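Local coordinates for ancylostoma secreted protein 1 (Necator americanus, PDB 3NT8), which is a secreted two-CAP-domain protein probably associated with the transition of infective hookworm larvae to parasitism, at residues V338-W349 with N392-M401. Sequence-based numbering, arbitrary orientation.
Sequences VGPSNVLTTALW and NYMGHVIYTM
Val343 and Val397 face each other in a single antiparallel beta bridge, CA to CA 4.0 Å, a non-hydrogen-bonded pair flanked by the bonds from Ile398 N to Asn342 O and from Leu344 N to His396 O. Next to it the type II turn from Tyr393 to His396 delivers Gly395 N to Leu344 O at 2.7 Å. With CG anti to the backbone N (chi1 -151°), Asn342 carries its amide across the ring of Tyr399, the planes 60° apart; ND2 sits 3.1 Å above the ring centre and gives a weak hydrogen bond to Tyr399 O. Beside this amide, Val338 CG1 and Ile398 CD1 meet tip to tip at 3.8 Å. The arrangement illustrates how a single bridge joins the loop after strand 381-388 of the second CAP domain to the segment leading into helix 346-349, which Thr345 N-caps through OG1. Tyr399 OH is hydrogen-bonded to Pro266 O, tying this ring to a further loop. At the other end chi2 of Met394 (-55°) bends SD obliquely to the six-membered ring of Trp349, a Met-aromatic contact with SD 3.9 Å from CE3, while Leu344 CD2 lies 3.8 Å from Met394 SD. The bend at chi3 turns Met394 CE to the backbone of Thr345 and Thr346, 3.5 Å from Thr346 N.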
loop_
_atom_site.group_PDB
_atom_site.type_symbol
_atom_site.label_atom_id
_atom_site.label_comp_id
_atom_site.label_asym_id
_atom_site.label_seq_id
_atom_site.Cartn_x
_atom_site.Cartn_y
_atom_site.Cartn_z
ATOM N N VAL A 338 0.348 -21.825 -6.573
ATOM C CA VAL A 338 1.089 -22.442 -7.674
ATOM C C VAL A 338 1.201 -23.980 -7.497
ATOM O O VAL A 338 0.941 -24.739 -8.435
ATOM C CB VAL A 338 2.494 -21.848 -7.817
ATOM C CG1 VAL A 338 3.328 -22.695 -8.765
ATOM C CG2 VAL A 338 2.411 -20.377 -8.356
ATOM N N GLY A 339 1.623 -24.422 -6.315
ATOM C CA GLY A 339 1.778 -25.848 -6.019
ATOM C C GLY A 339 3.267 -26.237 -5.989
ATOM O O GLY A 339 4.092 -25.434 -6.360
ATOM N N PRO A 340 3.598 -27.454 -5.520
ATOM C CA PRO A 340 4.956 -27.904 -5.310
ATOM C C PRO A 340 5.732 -28.179 -6.610
ATOM O O PRO A 340 6.952 -28.174 -6.587
ATOM C CB PRO A 340 4.758 -29.229 -4.494
ATOM C CG PRO A 340 3.371 -29.657 -4.828
ATOM C CD PRO A 340 2.628 -28.391 -4.913
ATOM N N SER A 341 5.065 -28.457 -7.724
ATOM C CA SER A 341 5.806 -28.644 -9.009
ATOM C C SER A 341 6.380 -27.289 -9.457
ATOM O O SER A 341 7.370 -27.239 -10.230
ATOM C CB SER A 341 4.902 -29.202 -10.157
ATOM O OG SER A 341 3.900 -28.278 -10.571
ATOM N N ASN A 342 5.800 -26.190 -8.962
ATOM C CA ASN A 342 6.279 -24.853 -9.355
ATOM C C ASN A 342 6.185 -24.506 -10.852
ATOM O O ASN A 342 6.816 -23.575 -11.328
ATOM C CB ASN A 342 7.683 -24.637 -8.824
ATOM C CG ASN A 342 7.995 -23.190 -8.541
ATOM O OD1 ASN A 342 7.127 -22.409 -8.181
ATOM N ND2 ASN A 342 9.247 -22.830 -8.713
ATOM N N VAL A 343 5.366 -25.231 -11.600
ATOM C CA VAL A 343 5.276 -25.025 -13.035
ATOM C C VAL A 343 4.105 -24.069 -13.380
ATOM O O VAL A 343 2.973 -24.247 -12.904
ATOM C CB VAL A 343 5.055 -26.353 -13.798
ATOM C CG1 VAL A 343 5.113 -26.096 -15.315
ATOM C CG2 VAL A 343 6.095 -27.415 -13.416
ATOM N N LEU A 344 4.372 -23.108 -14.253
ATOM C CA LEU A 344 3.353 -22.262 -14.767
ATOM C C LEU A 344 2.611 -22.939 -15.913
ATOM O O LEU A 344 3.085 -22.905 -17.075
ATOM C CB LEU A 344 3.940 -20.891 -15.189
ATOM C CG LEU A 344 2.973 -19.897 -15.827
ATOM C CD1 LEU A 344 1.897 -19.405 -14.842
ATOM C CD2 LEU A 344 3.667 -18.686 -16.417
ATOM N N THR A 345 1.465 -23.545 -15.572
ATOM C CA THR A 345 0.670 -24.322 -16.508
ATOM C C THR A 345 -0.561 -23.562 -16.995
ATOM O O THR A 345 -1.009 -22.568 -16.374
ATOM C CB THR A 345 0.222 -25.722 -15.990
ATOM O OG1 THR A 345 -0.733 -25.566 -14.943
ATOM C CG2 THR A 345 1.390 -26.518 -15.498
ATOM N N THR A 346 -1.068 -23.997 -18.153
ATOM C CA THR A 346 -2.270 -23.418 -18.723
ATOM C C THR A 346 -3.450 -23.780 -17.814
ATOM O O THR A 346 -4.371 -22.989 -17.690
ATOM C CB THR A 346 -2.496 -23.817 -20.256
ATOM O OG1 THR A 346 -2.715 -25.219 -20.385
ATOM C CG2 THR A 346 -1.268 -23.471 -21.081
ATOM N N ALA A 347 -3.386 -24.943 -17.146
ATOM C CA ALA A 347 -4.389 -25.362 -16.163
ATOM C C ALA A 347 -4.507 -24.403 -14.964
ATOM O O ALA A 347 -5.647 -24.084 -14.541
ATOM C CB ALA A 347 -4.148 -26.799 -15.687
ATOM N N LEU A 348 -3.361 -23.960 -14.420
ATOM C CA LEU A 348 -3.361 -22.939 -13.336
ATOM C C LEU A 348 -3.702 -21.549 -13.832
ATOM O O LEU A 348 -4.249 -20.735 -13.088
ATOM C CB LEU A 348 -2.007 -22.838 -12.630
ATOM C CG LEU A 348 -1.563 -23.916 -11.666
ATOM C CD1 LEU A 348 -0.119 -23.628 -11.413
ATOM C CD2 LEU A 348 -2.303 -23.914 -10.359
ATOM N N TRP A 349 -3.302 -21.258 -15.062
ATOM C CA TRP A 349 -3.574 -19.953 -15.705
ATOM C C TRP A 349 -5.087 -19.761 -15.916
ATOM O O TRP A 349 -5.678 -18.727 -15.533
ATOM C CB TRP A 349 -2.870 -19.870 -17.070
ATOM C CG TRP A 349 -2.890 -18.484 -17.643
ATOM C CD1 TRP A 349 -3.929 -17.887 -18.312
ATOM C CD2 TRP A 349 -1.835 -17.504 -17.569
ATOM N NE1 TRP A 349 -3.583 -16.609 -18.665
ATOM C CE2 TRP A 349 -2.306 -16.343 -18.220
ATOM C CE3 TRP A 349 -0.556 -17.490 -16.994
ATOM C CZ2 TRP A 349 -1.536 -15.182 -18.332
ATOM C CZ3 TRP A 349 0.204 -16.351 -17.118
ATOM C CH2 TRP A 349 -0.287 -15.212 -17.778
ATOM N N ASN A 392 7.501 -16.046 -17.501
ATOM C CA ASN A 392 6.164 -16.453 -17.881
ATOM C C ASN A 392 6.194 -17.301 -19.154
ATOM O O ASN A 392 5.280 -17.243 -20.015
ATOM C CB ASN A 392 5.171 -15.283 -17.972
ATOM C CG ASN A 392 4.804 -14.706 -16.609
ATOM O OD1 ASN A 392 5.456 -14.968 -15.608
ATOM N ND2 ASN A 392 3.779 -13.907 -16.576
ATOM N N TYR A 393 7.208 -18.134 -19.248
ATOM C CA TYR A 393 7.188 -19.191 -20.227
ATOM C C TYR A 393 6.184 -20.282 -19.804
ATOM O O TYR A 393 6.379 -20.914 -18.766
ATOM C CB TYR A 393 8.601 -19.803 -20.342
ATOM C CG TYR A 393 9.742 -18.843 -20.555
ATOM C CD1 TYR A 393 9.678 -17.878 -21.550
ATOM C CD2 TYR A 393 10.939 -18.960 -19.815
ATOM C CE1 TYR A 393 10.710 -17.038 -21.805
ATOM C CE2 TYR A 393 11.999 -18.113 -20.043
ATOM C CZ TYR A 393 11.866 -17.135 -21.054
ATOM O OH TYR A 393 12.868 -16.251 -21.351
ATOM N N MET A 394 5.150 -20.505 -20.623
ATOM C CA MET A 394 4.089 -21.486 -20.339
ATOM C C MET A 394 4.601 -22.906 -20.429
ATOM O O MET A 394 5.144 -23.331 -21.460
ATOM C CB MET A 394 2.873 -21.336 -21.267
ATOM C CG MET A 394 2.120 -20.034 -21.139
ATOM S SD MET A 394 1.531 -19.608 -19.465
ATOM C CE MET A 394 0.407 -20.955 -19.190
ATOM N N GLY A 395 4.404 -23.617 -19.324
ATOM C CA GLY A 395 4.830 -24.997 -19.174
ATOM C C GLY A 395 6.192 -25.100 -18.511
ATOM O O GLY A 395 6.719 -26.219 -18.352
ATOM N N HIS A 396 6.770 -23.956 -18.125
ATOM C CA HIS A 396 8.126 -23.947 -17.511
ATOM C C HIS A 396 8.037 -23.646 -16.013
ATOM O O HIS A 396 7.077 -22.988 -15.569
ATOM C CB HIS A 396 8.964 -22.872 -18.170
ATOM C CG HIS A 396 10.438 -23.005 -17.943
ATOM N ND1 HIS A 396 11.039 -22.642 -16.756
ATOM C CD2 HIS A 396 11.441 -23.404 -18.772
ATOM C CE1 HIS A 396 12.344 -22.827 -16.854
ATOM N NE2 HIS A 396 12.613 -23.286 -18.065
ATOM N N VAL A 397 8.986 -24.164 -15.221
ATOM C CA VAL A 397 9.042 -23.836 -13.816
ATOM C C VAL A 397 9.322 -22.324 -13.628
ATOM O O VAL A 397 10.001 -21.699 -14.437
ATOM C CB VAL A 397 10.081 -24.656 -13.065
ATOM C CG1 VAL A 397 9.709 -26.189 -13.030
ATOM C CG2 VAL A 397 11.363 -24.425 -13.675
ATOM N N ILE A 398 8.750 -21.739 -12.575
ATOM C CA ILE A 398 8.937 -20.312 -12.299
ATOM C C ILE A 398 10.387 -20.123 -11.826
ATOM O O ILE A 398 11.053 -19.139 -12.164
ATOM C CB ILE A 398 7.948 -19.781 -11.239
ATOM C CG1 ILE A 398 6.505 -20.038 -11.633
ATOM C CG2 ILE A 398 8.191 -18.278 -10.908
ATOM C CD1 ILE A 398 5.592 -20.145 -10.401
ATOM N N TYR A 399 10.867 -21.057 -11.032
ATOM C CA TYR A 399 12.281 -21.037 -10.606
ATOM C C TYR A 399 12.749 -22.476 -10.371
ATOM O O TYR A 399 11.918 -23.381 -10.036
ATOM C CB TYR A 399 12.507 -20.156 -9.374
ATOM C CG TYR A 399 11.618 -20.406 -8.164
ATOM C CD1 TYR A 399 11.868 -21.480 -7.292
ATOM C CD2 TYR A 399 10.572 -19.550 -7.885
ATOM C CE1 TYR A 399 11.101 -21.708 -6.196
ATOM C CE2 TYR A 399 9.783 -19.732 -6.767
ATOM C CZ TYR A 399 10.059 -20.839 -5.929
ATOM O OH TYR A 399 9.333 -21.098 -4.827
ATOM N N THR A 400 14.058 -22.705 -10.585
ATOM C CA THR A 400 14.664 -24.027 -10.390
ATOM C C THR A 400 14.732 -24.293 -8.889
ATOM O O THR A 400 15.222 -23.451 -8.080
ATOM C CB THR A 400 16.105 -24.079 -10.931
ATOM O OG1 THR A 400 16.084 -23.743 -12.313
ATOM C CG2 THR A 400 16.712 -25.533 -10.765
ATOM N N MET A 401 14.300 -25.478 -8.547
ATOM C CA MET A 401 14.095 -25.885 -7.204
ATOM C C MET A 401 15.290 -26.627 -6.590
ATOM O O MET A 401 15.898 -27.533 -7.211
ATOM C CB MET A 401 12.785 -26.728 -7.136
ATOM C CG MET A 401 11.505 -25.940 -7.252
ATOM S SD MET A 401 10.074 -27.018 -7.285
ATOM C CE MET A 401 10.223 -27.578 -9.002
#